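Beta-galactosidase (Geobacillus stearothermophilus, PDB 4OIF) probably hydrolyses terminal non-reducing beta-D-galactose residues of beta-D-galactosides, as a zinc-containing, trimeric member of glycoside hydrolase family 42. Local coordinates at residues A12-H17 / T45-V50; T253-A258 / S282-P287; L278-W283 / K314-L319; F318-C323 / D355-F360; S345-I350 / K396-M401. All coordinates share one frame; numbering follows the deposited sequence.

Interaction 1: A12-H17 / T45-V50; sequences ANFILH and TNTFTV
Strands 16-21 and 47-50 run parallel, and two successive amides converge on His-17 O: Asn-46 N at 2.7 Å, nearly along the C=O axis, and Thr-47 N at 3.1 Å from His-17 O, well above the carbonyl plane. Asn-46 returns the grip with its side chain. Its CG sits in the crowded position between N and the carbonyl carbon (chi1 51°), which sets OD1 at 2.9 Å from His-17 N in an almost straight bond (174° at the hydrogen). Asn-46 OD1 takes a second donor, Thr-47 OG1, at 2.6 Å, in the carbonyl plane and on a lone pair, so two bonds fix the rotation of the amide. Phe-14 meets this amide tip to tip, its ring turned 73° from the amide plane and CE1 lying 3.4 Å from Asn-46 OD1. Beyond the bonds, Thr-45 CG2 covers one face of the His-17 ring, 3.8 Å from its centroid, a CH-pi contact. The ring's NE2 bonds to Tyr-359 OH. An alanine at Asn-46 would remove the amide and would probably leave His-17 N and Thr-47 OG1 without this shared acceptor, weakening the side-chain link between the two strand starts. The geometry is that of a beta-alpha-beta crossover, strand 16-21, helix 30-42 and strand 47-50, in a TIM barrel.

Interaction 2: T253-A258 / S282-P287; sequences TTNFMA and SWDAYP
Asn-255 and Asp-284 cross obliquely, amide and carboxylate planes 63° apart, so that ND2 reaches OD2 at 3.1 Å only in a weak, bent bond. The amide is held better elsewhere, ND2 by Asn-157 OD1 and OD1 by Glu-158 N. On the other face of the sheet Phe-256 and Trp-283 approach through their stems, CB to CB at 3.8 Å, while the phenyl ring swings away. A water sits over the centre of that ring and links Thr-254 O to Ser-282 N. Farther along, Ala-258 CB touches Trp-283 CZ3 at 3.9 Å. The backbones are joined by Phe-256 N to Ser-282 O at 2.9 Å, in the carbonyl plane on a lone pair (168° at the hydrogen), and by Asp-284 N to Phe-256 O. The touching parts run 37° apart end to end, and past these bonds a second water bridges Ala-258 N, 2.9 Å away, and Asp-284 O. Asp-284 lies about 3 Å, side chain to side chain, from both Glu-158 and Glu-322, the predicted proton donor and nucleophile, and probably influences their ionisation. The arrangement belongs to neighbouring parallel strands of a TIM barrel, bordering its active site.

Interaction 3: L278-W283 / K314-L319; sequences LDVISW and KQQPFL
Segments 278-283 and 314-319 bring together the starts of two adjacent parallel strands of the TIM barrel, joined along the chain by helix 296-312. The shape match begins at Leu-319, whose CD1 butts against the fork of Val-280, crossing it at about a right angle and lying 3.7 Å from CG2, with CG1 slightly farther off. Met-152 of strand 150-154 touches both residues. Lys-314 makes the next ridge: its CG and CD lie against the end of Ile-281, CD approaching Ile-281 CD1 to 3.6 Å. The lysine chain then bends twice (chi3 71°, chi4 78°), which turns NZ back onto Leu-278 O at 2.8 Å; Ala-275 O is a second acceptor. Gln-316, extended beyond CG, reaches in beside this bend, and its NE2 meets a lone pair of Asp-279 O at 2.9 Å, the acceptor close to the amide plane. At the other end Phe-318 sets its CE2 against the edge of the Trp-283 indole, 3.4 Å from NE1, with the Phe-318 and indole planes 49° apart. The backbones close in between, through Leu-319 N to Ile-281 O at 2.8 Å. Where they part, one water takes the N-H groups of Ile-281 and Gln-316 NE2 and donates to Pro-317 O, 3.1 Å from the water.

Interaction 4: F318-C323 / D355-F360; sequences FLLMEC and DSILYF
Adjacent parallel strands of the TIM barrel, 319-322 and 356-359, run 4.7 Å apart at an 8° angle, yet their bonds gather towards the ends. The start is tight. Asp-355 N donates to Phe-318 O at 2.9 Å, nearly along the C=O axis, and Ser-356 OG, in the crowded position between N and the carbonyl carbon, donates to Leu-320 O at 2.8 Å from above the carbonyl plane. Leu-319 CD2 lies over this serine, 3.6 Å from Ser-356 CB. The middle is closely packed but poor in settled hydrogen bonds, Leu-358 CB lying 3.1 Å from Met-321 O. Met-321 has a helix-like psi of -36°, breaking the extended course, and the contacts between apolar side chains are looser: its SD lies 4.1 Å from Leu-358 CD1, the two side chains side by side, and the Leu-320 and Ile-357 side chains cross obliquely, touching through CD2 and CD1. Every touching residue is buried, so no broad solvent flank borders the contact; the place where a small molecule reaches it is Glu-322, the predicted nucleophile, where OE1 bonds to Tyr-286 OH and OE2 to a glycerol, probably from the crystallisation liquor. Past it the hydrogen bonds resume, Phe-360 N donating to Cys-323 O at 3.0 Å. Beside that bond the sulfur of Cys-323 comes to the edge of the Tyr-359 ring, SG 3.8 Å from CD1.

Interaction 5: S345-I350 / K396-M401; sequences SSMQMI and KALKKM
No ring or amide plane from either segment enters this contact; a flat group beside it is Phe-642 of strand 638-645, whose side chain touches Met-347, Ile-350 and Met-401. The meeting is wholly apolar, between helix 341-351 and the end of helix 386-399 with Met-401 just after it; the nearest CA pair of segments 345-350 and 396-401, Met-347 and Leu-398, is 8.9 Å apart. Met-347 bends at chi2 (-62°) and again at chi3, so its terminal methyl points across the gap, CE lying 4.0 Å from Ala-397 CB and nearly as close to Leu-398 CD2. Its SD faces Met-401 CE at 4.0 Å. Met-401 CE also meets Ile-350 CG2 tip to tip, at 3.7 Å, the shortest approach here. Leu-398 CD2 reaches Ile-350 CG1 at 4.2 Å, and Ile-357 of strand 356-359 touches both of these residues. An alanine at Met-347 would remove everything beyond CB, SD and CE included, and would probably loosen the packing against Ala-397, Leu-398 and Met-401. Two helices that flank the parallel strands of a TIM barrel meet here, an arrangement typical of its outer helical layer, and strand 638-645 of the C-terminal region packs against their junction.

Overall arrangement
From the N terminus, interaction 1 closes the first beta-alpha-beta loop, pairing strands 16-21 and 47-50. Much later, interaction 2 closes 253-287 and interaction 3 closes 278-319; they overlap at Ser-282 and Trp-283, handing the sheet on from strand 252-259 through 282-284 to 319-322. Interaction 4 begins where interaction 3 ends, sharing Phe-318 and Leu-319, and brings in strand 356-359. That strand neighbours 16-21, where Leu-16 O lies 2.8 Å from Ile-357 N, so interactions 1 and 4 together bring the curled sheet round. Interaction 5 crosses interaction 4 along the chain and ties helices 341-351 and 386-399 against the strands, Ile-15 packing on Leu-398 and Ile-357 on Ile-350.

Interaction 1: A12-H17 / T45-V50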
# COMPACT_ATOMS: atom_id res chain seq x y z
N ALA A 12 -1.14 39.27 29.27
CA ALA A 12 0.22 39.65 28.91
C ALA A 12 0.26 40.82 27.94
O ALA A 12 -0.44 40.82 26.92
CB ALA A 12 0.95 38.46 28.31
N ASN A 13 1.08 41.81 28.26
CA ASN A 13 1.30 42.96 27.38
C ASN A 13 2.57 42.76 26.58
O ASN A 13 3.24 43.71 26.18
CB ASN A 13 1.38 44.26 28.19
CG ASN A 13 2.65 44.35 29.03
OD1 ASN A 13 3.16 43.35 29.53
ND2 ASN A 13 3.17 45.57 29.20
N PHE A 14 2.91 41.49 26.36
CA PHE A 14 4.10 41.13 25.62
C PHE A 14 3.83 39.90 24.77
O PHE A 14 2.94 39.12 25.07
CB PHE A 14 5.27 40.87 26.57
CG PHE A 14 5.00 39.79 27.58
CD1 PHE A 14 5.38 38.48 27.32
CD2 PHE A 14 4.39 40.09 28.78
CE1 PHE A 14 5.14 37.48 28.25
CE2 PHE A 14 4.14 39.11 29.71
CZ PHE A 14 4.51 37.79 29.45
N ILE A 15 4.61 39.72 23.70
CA ILE A 15 4.46 38.55 22.86
C ILE A 15 5.07 37.34 23.58
O ILE A 15 6.25 37.35 23.91
CB ILE A 15 5.10 38.74 21.49
CG1 ILE A 15 4.15 39.52 20.58
CG2 ILE A 15 5.42 37.39 20.86
CD1 ILE A 15 4.83 40.54 19.71
N LEU A 16 4.24 36.33 23.83
CA LEU A 16 4.70 35.15 24.54
C LEU A 16 5.82 34.49 23.76
O LEU A 16 5.73 34.37 22.56
CB LEU A 16 3.56 34.15 24.74
CG LEU A 16 2.18 34.75 25.03
CD1 LEU A 16 1.18 33.63 25.25
CD2 LEU A 16 2.23 35.70 26.22
N HIS A 17 6.88 34.09 24.45
CA HIS A 17 7.95 33.37 23.79
C HIS A 17 8.39 32.24 24.70
O HIS A 17 8.73 32.46 25.85
CB HIS A 17 9.12 34.29 23.47
CG HIS A 17 10.20 33.63 22.67
ND1 HIS A 17 11.54 33.83 22.94
CD2 HIS A 17 10.15 32.80 21.61
CE1 HIS A 17 12.27 33.13 22.08
NE2 HIS A 17 11.45 32.50 21.26
N THR A 45 13.14 33.63 26.75
CA THR A 45 11.84 33.00 26.78
C THR A 45 11.15 33.33 28.10
O THR A 45 11.82 33.46 29.12
CB THR A 45 11.96 31.50 26.62
OG1 THR A 45 13.04 31.04 27.45
CG2 THR A 45 12.24 31.18 25.18
N ASN A 46 9.82 33.45 28.08
CA ASN A 46 9.07 33.95 29.23
C ASN A 46 7.82 33.14 29.56
O ASN A 46 7.24 33.28 30.64
CB ASN A 46 8.68 35.41 28.98
CG ASN A 46 8.01 35.61 27.63
OD1 ASN A 46 7.07 34.90 27.27
ND2 ASN A 46 8.49 36.59 26.87
N THR A 47 7.38 32.30 28.63
CA THR A 47 6.12 31.61 28.80
C THR A 47 6.28 30.12 28.53
O THR A 47 6.86 29.73 27.52
CB THR A 47 5.04 32.20 27.88
OG1 THR A 47 4.94 33.61 28.14
CG2 THR A 47 3.69 31.54 28.13
N PHE A 48 5.79 29.30 29.46
CA PHE A 48 5.98 27.86 29.33
C PHE A 48 4.71 27.06 29.62
O PHE A 48 4.04 27.28 30.63
CB PHE A 48 7.14 27.41 30.23
CG PHE A 48 8.40 28.19 29.99
CD1 PHE A 48 9.25 27.85 28.95
CD2 PHE A 48 8.70 29.30 30.76
CE1 PHE A 48 10.39 28.59 28.71
CE2 PHE A 48 9.84 30.05 30.52
CZ PHE A 48 10.68 29.70 29.50
N THR A 49 4.40 26.15 28.71
CA THR A 49 3.26 25.27 28.83
C THR A 49 3.63 24.03 29.63
O THR A 49 4.38 23.18 29.14
CB THR A 49 2.74 24.86 27.47
OG1 THR A 49 2.44 26.04 26.71
CG2 THR A 49 1.50 24.02 27.61
N VAL A 50 3.10 23.93 30.84
CA VAL A 50 3.51 22.88 31.76
C VAL A 50 2.37 21.90 32.04
O VAL A 50 1.19 22.29 32.06
CB VAL A 50 4.05 23.48 33.08
CG1 VAL A 50 4.53 22.40 34.04
CG2 VAL A 50 5.19 24.43 32.76

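Interaction 2: T253-A258 / S282-P287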
# COMPACT_ATOMS: atom_id res chain seq x y z
N THR A 253 -7.76 27.81 26.25
CA THR A 253 -7.61 27.40 24.85
C THR A 253 -7.33 25.92 24.74
O THR A 253 -7.08 25.25 25.74
CB THR A 253 -6.48 28.15 24.13
OG1 THR A 253 -6.58 27.92 22.72
CG2 THR A 253 -5.12 27.69 24.63
N THR A 254 -7.39 25.41 23.52
CA THR A 254 -6.87 24.08 23.21
C THR A 254 -6.12 24.14 21.87
O THR A 254 -6.51 24.91 20.98
CB THR A 254 -8.00 23.01 23.19
OG1 THR A 254 -7.44 21.70 23.00
CG2 THR A 254 -9.02 23.28 22.09
N ASN A 255 -5.04 23.38 21.71
CA ASN A 255 -4.24 23.55 20.50
C ASN A 255 -4.76 22.77 19.28
O ASN A 255 -5.04 21.57 19.34
CB ASN A 255 -2.75 23.21 20.76
CG ASN A 255 -2.54 21.93 21.58
OD1 ASN A 255 -3.42 21.46 22.32
ND2 ASN A 255 -1.33 21.37 21.45
N PHE A 256 -4.93 23.52 18.19
CA PHE A 256 -5.41 23.00 16.91
C PHE A 256 -4.26 22.50 16.03
O PHE A 256 -3.09 22.85 16.25
CB PHE A 256 -6.18 24.09 16.14
CG PHE A 256 -7.55 24.40 16.70
CD1 PHE A 256 -8.06 23.70 17.78
CD2 PHE A 256 -8.33 25.39 16.11
CE1 PHE A 256 -9.33 24.00 18.28
CE2 PHE A 256 -9.60 25.69 16.60
CZ PHE A 256 -10.10 24.99 17.69
N MET A 257 -4.61 21.70 15.03
CA MET A 257 -3.61 21.15 14.11
C MET A 257 -3.90 21.53 12.66
O MET A 257 -4.97 22.04 12.32
CB MET A 257 -3.57 19.61 14.21
CG MET A 257 -3.15 19.08 15.57
SD MET A 257 -3.71 17.39 15.87
CE MET A 257 -5.46 17.64 16.13
N ALA A 258 -2.91 21.27 11.81
CA ALA A 258 -3.11 21.22 10.37
C ALA A 258 -2.92 19.77 9.96
O ALA A 258 -2.30 19.01 10.70
CB ALA A 258 -2.13 22.13 9.64
N SER A 282 -5.51 28.68 19.31
CA SER A 282 -4.08 28.45 19.29
C SER A 282 -3.81 27.24 18.43
O SER A 282 -4.66 26.37 18.33
CB SER A 282 -3.52 28.24 20.70
OG SER A 282 -3.81 26.94 21.17
N TRP A 283 -2.63 27.18 17.80
CA TRP A 283 -2.36 26.00 16.97
C TRP A 283 -0.89 25.63 16.78
O TRP A 283 0.02 26.35 17.18
CB TRP A 283 -3.03 26.16 15.60
CG TRP A 283 -2.35 27.03 14.59
CD1 TRP A 283 -2.25 28.40 14.60
CD2 TRP A 283 -1.73 26.60 13.37
NE1 TRP A 283 -1.59 28.84 13.47
CE2 TRP A 283 -1.26 27.75 12.70
CE3 TRP A 283 -1.53 25.35 12.78
CZ2 TRP A 283 -0.60 27.69 11.48
CZ3 TRP A 283 -0.86 25.29 11.57
CH2 TRP A 283 -0.40 26.45 10.93
N ASP A 284 -0.68 24.46 16.18
CA ASP A 284 0.64 23.84 16.09
C ASP A 284 1.11 23.72 14.66
O ASP A 284 0.54 22.96 13.88
CB ASP A 284 0.60 22.45 16.73
CG ASP A 284 -0.03 22.46 18.09
OD1 ASP A 284 0.01 23.52 18.75
OD2 ASP A 284 -0.55 21.40 18.50
N ALA A 285 2.15 24.46 14.32
CA ALA A 285 2.61 24.53 12.95
C ALA A 285 3.90 23.74 12.74
O ALA A 285 4.90 24.00 13.40
CB ALA A 285 2.82 25.98 12.53
N TYR A 286 3.86 22.77 11.83
CA TYR A 286 5.09 22.07 11.45
C TYR A 286 5.24 22.01 9.92
O TYR A 286 5.06 20.97 9.31
CB TYR A 286 5.10 20.68 12.08
CG TYR A 286 4.99 20.75 13.60
CD1 TYR A 286 6.10 21.05 14.38
CD2 TYR A 286 3.77 20.55 14.24
CE1 TYR A 286 6.01 21.13 15.76
CE2 TYR A 286 3.67 20.64 15.63
CZ TYR A 286 4.80 20.93 16.38
OH TYR A 286 4.72 21.01 17.75
N PRO A 287 5.54 23.16 9.29
CA PRO A 287 5.76 23.13 7.84
C PRO A 287 7.04 22.38 7.50
O PRO A 287 8.01 22.46 8.25
CB PRO A 287 5.90 24.62 7.47
CG PRO A 287 5.34 25.36 8.63
CD PRO A 287 5.65 24.52 9.83
O HOH W 1 -7.65 26.95 19.38
O HOH W 2 -0.39 20.64 13.09

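Interaction 3: L278-W283 / K314-L319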
# COMPACT_ATOMS: atom_id res chain seq x y z
N LEU A 278 -13.97 28.25 22.87
CA LEU A 278 -12.67 28.66 23.39
C LEU A 278 -12.59 30.17 23.60
O LEU A 278 -13.32 30.93 22.96
CB LEU A 278 -11.57 28.21 22.43
CG LEU A 278 -11.51 26.72 22.10
CD1 LEU A 278 -10.43 26.47 21.05
CD2 LEU A 278 -11.26 25.88 23.34
N ASP A 279 -11.72 30.60 24.50
CA ASP A 279 -11.50 32.04 24.70
C ASP A 279 -10.56 32.55 23.62
O ASP A 279 -10.71 33.66 23.14
CB ASP A 279 -10.92 32.33 26.10
CG ASP A 279 -11.86 31.94 27.22
OD1 ASP A 279 -13.10 32.02 27.01
OD2 ASP A 279 -11.37 31.56 28.31
N VAL A 280 -9.61 31.70 23.25
CA VAL A 280 -8.59 32.09 22.29
C VAL A 280 -8.18 30.86 21.46
O VAL A 280 -8.14 29.73 21.97
CB VAL A 280 -7.36 32.75 23.01
CG1 VAL A 280 -6.80 31.84 24.08
CG2 VAL A 280 -6.28 33.17 22.01
N ILE A 281 -7.93 31.09 20.17
CA ILE A 281 -7.51 30.03 19.26
C ILE A 281 -6.00 29.91 19.29
O ILE A 281 -5.28 30.91 19.29
CB ILE A 281 -7.96 30.30 17.81
CG1 ILE A 281 -9.48 30.48 17.73
CG2 ILE A 281 -7.49 29.17 16.90
CD1 ILE A 281 -10.27 29.35 18.40
N SER A 282 -5.51 28.68 19.31
CA SER A 282 -4.08 28.45 19.29
C SER A 282 -3.81 27.24 18.43
O SER A 282 -4.66 26.37 18.33
CB SER A 282 -3.52 28.24 20.70
OG SER A 282 -3.81 26.94 21.17
N TRP A 283 -2.63 27.18 17.80
CA TRP A 283 -2.36 26.00 16.97
C TRP A 283 -0.89 25.63 16.78
O TRP A 283 0.02 26.35 17.18
CB TRP A 283 -3.03 26.16 15.60
CG TRP A 283 -2.35 27.03 14.59
CD1 TRP A 283 -2.25 28.40 14.60
CD2 TRP A 283 -1.73 26.60 13.37
NE1 TRP A 283 -1.59 28.84 13.47
CE2 TRP A 283 -1.26 27.75 12.70
CE3 TRP A 283 -1.53 25.35 12.78
CZ2 TRP A 283 -0.60 27.69 11.48
CZ3 TRP A 283 -0.86 25.29 11.57
CH2 TRP A 283 -0.40 26.45 10.93
N LYS A 314 -12.11 33.62 15.37
CA LYS A 314 -12.67 34.45 16.42
C LYS A 314 -12.31 35.92 16.21
O LYS A 314 -12.47 36.74 17.11
CB LYS A 314 -12.20 33.97 17.79
CG LYS A 314 -12.65 32.55 18.13
CD LYS A 314 -12.23 32.15 19.54
CE LYS A 314 -13.05 32.90 20.59
NZ LYS A 314 -14.39 32.28 20.73
N GLN A 315 -11.82 36.22 15.01
CA GLN A 315 -11.59 37.60 14.56
C GLN A 315 -10.84 38.41 15.62
O GLN A 315 -11.23 39.53 15.98
CB GLN A 315 -12.93 38.26 14.20
CG GLN A 315 -13.56 37.74 12.91
CD GLN A 315 -12.94 38.35 11.64
OE1 GLN A 315 -13.40 39.38 11.13
NE2 GLN A 315 -11.90 37.71 11.13
N GLN A 316 -9.76 37.82 16.11
CA GLN A 316 -8.93 38.40 17.16
C GLN A 316 -7.53 37.77 17.02
O GLN A 316 -7.37 36.81 16.26
CB GLN A 316 -9.54 38.14 18.54
CG GLN A 316 -9.55 36.66 18.89
CD GLN A 316 -10.08 36.35 20.27
OE1 GLN A 316 -10.69 37.20 20.93
NE2 GLN A 316 -9.87 35.12 20.72
N PRO A 317 -6.52 38.28 17.74
CA PRO A 317 -5.23 37.60 17.62
C PRO A 317 -5.29 36.13 18.05
O PRO A 317 -6.09 35.78 18.93
CB PRO A 317 -4.32 38.40 18.55
CG PRO A 317 -4.97 39.73 18.68
CD PRO A 317 -6.44 39.48 18.60
N PHE A 318 -4.48 35.28 17.43
CA PHE A 318 -4.39 33.88 17.84
C PHE A 318 -3.05 33.61 18.51
O PHE A 318 -2.18 34.46 18.54
CB PHE A 318 -4.60 32.94 16.64
CG PHE A 318 -3.44 32.92 15.67
CD1 PHE A 318 -3.40 33.80 14.60
CD2 PHE A 318 -2.41 31.99 15.82
CE1 PHE A 318 -2.34 33.78 13.70
CE2 PHE A 318 -1.35 31.95 14.93
CZ PHE A 318 -1.31 32.85 13.86
N LEU A 319 -2.89 32.42 19.06
CA LEU A 319 -1.63 32.09 19.71
C LEU A 319 -1.00 30.87 19.04
O LEU A 319 -1.57 29.79 19.01
CB LEU A 319 -1.85 31.86 21.21
CG LEU A 319 -2.29 33.10 22.01
CD1 LEU A 319 -2.85 32.75 23.39
CD2 LEU A 319 -1.17 34.13 22.15
O HOH W 3 -8.35 33.66 18.91

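Interaction 4: F318-C323 / D355-F360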
# COMPACT_ATOMS: atom_id res chain seq x y z
N PHE A 318 -4.48 35.28 17.43
CA PHE A 318 -4.39 33.88 17.84
C PHE A 318 -3.05 33.61 18.51
O PHE A 318 -2.18 34.46 18.54
CB PHE A 318 -4.60 32.94 16.64
CG PHE A 318 -3.44 32.92 15.67
CD1 PHE A 318 -3.40 33.80 14.60
CD2 PHE A 318 -2.41 31.99 15.82
CE1 PHE A 318 -2.34 33.78 13.70
CE2 PHE A 318 -1.35 31.95 14.93
CZ PHE A 318 -1.31 32.85 13.86
N LEU A 319 -2.89 32.42 19.06
CA LEU A 319 -1.63 32.09 19.71
C LEU A 319 -1.00 30.87 19.04
O LEU A 319 -1.57 29.79 19.01
CB LEU A 319 -1.85 31.86 21.21
CG LEU A 319 -2.29 33.10 22.01
CD1 LEU A 319 -2.85 32.75 23.39
CD2 LEU A 319 -1.17 34.13 22.15
N LEU A 320 0.19 31.07 18.48
CA LEU A 320 0.97 29.93 18.04
C LEU A 320 1.37 29.17 19.29
O LEU A 320 2.13 29.69 20.11
CB LEU A 320 2.19 30.37 17.24
CG LEU A 320 3.05 29.21 16.74
CD1 LEU A 320 2.23 28.33 15.82
CD2 LEU A 320 4.31 29.72 16.04
N MET A 321 0.83 27.96 19.46
CA MET A 321 1.11 27.16 20.65
C MET A 321 2.35 26.29 20.43
O MET A 321 3.14 26.06 21.36
CB MET A 321 -0.10 26.30 21.02
CG MET A 321 0.05 25.54 22.34
SD MET A 321 0.07 26.61 23.80
CE MET A 321 -1.50 27.43 23.62
N GLU A 322 2.50 25.79 19.21
CA GLU A 322 3.66 24.97 18.90
C GLU A 322 4.23 25.28 17.52
O GLU A 322 3.50 25.56 16.57
CB GLU A 322 3.29 23.48 18.97
CG GLU A 322 2.84 22.98 20.34
CD GLU A 322 2.26 21.58 20.27
OE1 GLU A 322 2.30 21.00 19.16
OE2 GLU A 322 1.78 21.06 21.31
N CYS A 323 5.56 25.23 17.45
CA CYS A 323 6.31 25.07 16.20
C CYS A 323 7.67 24.54 16.62
O CYS A 323 7.98 24.50 17.82
CB CYS A 323 6.42 26.39 15.42
SG CYS A 323 7.40 27.70 16.19
N ASP A 355 -0.06 36.39 18.71
CA ASP A 355 0.55 37.13 19.81
C ASP A 355 1.51 36.25 20.62
O ASP A 355 1.80 36.54 21.78
CB ASP A 355 -0.51 37.73 20.74
CG ASP A 355 -1.14 38.99 20.16
OD1 ASP A 355 -0.55 39.58 19.23
OD2 ASP A 355 -2.22 39.39 20.64
N SER A 356 2.01 35.19 19.99
CA SER A 356 2.99 34.33 20.64
C SER A 356 3.88 33.59 19.64
O SER A 356 3.48 33.36 18.51
CB SER A 356 2.31 33.30 21.55
OG SER A 356 1.54 32.39 20.78
N ILE A 357 5.08 33.26 20.09
CA ILE A 357 5.93 32.26 19.46
C ILE A 357 6.26 31.19 20.52
O ILE A 357 7.05 31.39 21.46
CB ILE A 357 7.22 32.86 18.87
CG1 ILE A 357 6.89 33.92 17.80
CG2 ILE A 357 8.08 31.77 18.27
CD1 ILE A 357 6.17 33.39 16.57
N LEU A 358 5.60 30.05 20.37
CA LEU A 358 5.74 28.95 21.30
C LEU A 358 6.16 27.68 20.57
O LEU A 358 5.70 27.38 19.46
CB LEU A 358 4.44 28.74 22.09
CG LEU A 358 3.99 29.95 22.92
CD1 LEU A 358 2.54 29.82 23.42
CD2 LEU A 358 4.94 30.20 24.08
N TYR A 359 7.06 26.94 21.21
CA TYR A 359 7.70 25.77 20.64
C TYR A 359 7.22 24.48 21.28
O TYR A 359 6.76 24.43 22.43
CB TYR A 359 9.22 25.84 20.82
CG TYR A 359 9.85 27.16 20.45
CD1 TYR A 359 9.74 27.67 19.15
CD2 TYR A 359 10.58 27.90 21.38
CE1 TYR A 359 10.32 28.88 18.81
CE2 TYR A 359 11.17 29.10 21.05
CZ TYR A 359 11.04 29.58 19.76
OH TYR A 359 11.63 30.78 19.43
N PHE A 360 7.34 23.42 20.50
CA PHE A 360 7.57 22.14 21.11
C PHE A 360 8.99 21.75 20.73
O PHE A 360 9.28 21.63 19.54
CB PHE A 360 6.58 21.07 20.66
CG PHE A 360 6.75 19.79 21.41
CD1 PHE A 360 6.06 19.57 22.60
CD2 PHE A 360 7.68 18.85 21.00
CE1 PHE A 360 6.25 18.42 23.33
CE2 PHE A 360 7.88 17.70 21.72
CZ PHE A 360 7.17 17.48 22.89

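Interaction 5: S345-I350 / K396-M401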
# COMPACT_ATOMS: atom_id res chain seq x y z
N SER A 345 10.15 32.54 9.82
CA SER A 345 8.86 31.89 10.07
C SER A 345 8.16 32.44 11.32
O SER A 345 6.93 32.62 11.34
CB SER A 345 9.04 30.37 10.16
OG SER A 345 9.77 29.97 11.31
N SER A 346 8.93 32.74 12.36
CA SER A 346 8.33 33.32 13.56
C SER A 346 7.72 34.69 13.26
O SER A 346 6.58 35.01 13.69
CB SER A 346 9.36 33.42 14.67
OG SER A 346 9.99 32.17 14.87
N MET A 347 8.47 35.49 12.51
CA MET A 347 7.96 36.80 12.13
C MET A 347 6.70 36.65 11.27
O MET A 347 5.76 37.44 11.42
CB MET A 347 9.01 37.61 11.38
CG MET A 347 10.22 37.94 12.24
SD MET A 347 9.78 38.95 13.66
CE MET A 347 10.44 37.96 14.99
N GLN A 348 6.67 35.64 10.40
CA GLN A 348 5.48 35.42 9.58
C GLN A 348 4.28 35.10 10.46
O GLN A 348 3.16 35.55 10.20
CB GLN A 348 5.69 34.29 8.58
CG GLN A 348 4.49 34.14 7.65
CD GLN A 348 4.51 32.87 6.82
OE1 GLN A 348 5.11 31.86 7.20
NE2 GLN A 348 3.83 32.91 5.67
N MET A 349 4.54 34.32 11.50
CA MET A 349 3.48 33.99 12.44
C MET A 349 2.92 35.24 13.10
O MET A 349 1.70 35.40 13.17
CB MET A 349 3.99 33.00 13.49
CG MET A 349 4.05 31.58 12.97
SD MET A 349 2.40 30.93 12.65
CE MET A 349 2.81 29.41 11.80
N ILE A 350 3.80 36.12 13.57
CA ILE A 350 3.32 37.37 14.17
C ILE A 350 2.57 38.24 13.14
O ILE A 350 1.59 38.91 13.47
CB ILE A 350 4.48 38.18 14.79
CG1 ILE A 350 5.24 37.31 15.81
CG2 ILE A 350 3.98 39.49 15.45
CD1 ILE A 350 4.37 36.82 16.95
N LYS A 396 14.87 38.31 21.50
CA LYS A 396 15.32 39.70 21.49
C LYS A 396 14.46 40.54 20.57
O LYS A 396 14.14 41.69 20.87
CB LYS A 396 16.79 39.80 21.06
CG LYS A 396 17.76 39.04 21.94
CD LYS A 396 19.14 38.97 21.30
CE LYS A 396 20.14 38.24 22.19
NZ LYS A 396 21.54 38.35 21.67
N ALA A 397 14.06 39.95 19.44
CA ALA A 397 13.23 40.68 18.51
C ALA A 397 11.84 40.91 19.09
O ALA A 397 11.29 42.01 18.99
CB ALA A 397 13.16 39.96 17.19
N LEU A 398 11.29 39.88 19.73
CA LEU A 398 9.93 39.93 20.26
C LEU A 398 9.82 40.92 21.41
O LEU A 398 8.79 41.55 21.60
CB LEU A 398 9.46 38.55 20.73
CG LEU A 398 9.31 37.43 19.70
CD1 LEU A 398 8.86 36.14 20.40
CD2 LEU A 398 8.34 37.81 18.56
N LYS A 399 10.88 41.04 22.20
CA LYS A 399 10.85 42.01 23.29
C LYS A 399 10.63 43.44 22.78
O LYS A 399 10.08 44.27 23.50
CB LYS A 399 12.13 41.91 24.12
CG LYS A 399 12.16 40.63 24.94
CD LYS A 399 13.41 40.47 25.79
CE LYS A 399 13.22 39.32 26.78
NZ LYS A 399 14.44 38.98 27.57
N LYS A 400 11.04 43.72 21.55
CA LYS A 400 10.84 45.06 20.98
C LYS A 400 9.51 45.19 20.27
O LYS A 400 9.28 46.19 19.59
CB LYS A 400 11.96 45.41 19.99
CG LYS A 400 13.37 45.23 20.51
CD LYS A 400 14.39 45.53 19.41
CE LYS A 400 15.82 45.21 19.85
NZ LYS A 400 16.81 45.48 18.77
N MET A 401 8.62 44.21 20.43
CA MET A 401 7.41 44.17 19.61
C MET A 401 6.10 44.19 20.40
O MET A 401 5.05 43.80 19.89
CB MET A 401 7.45 42.92 18.70
CG MET A 401 8.43 43.06 17.53
SD MET A 401 8.83 41.51 16.69
CE MET A 401 7.29 41.11 15.88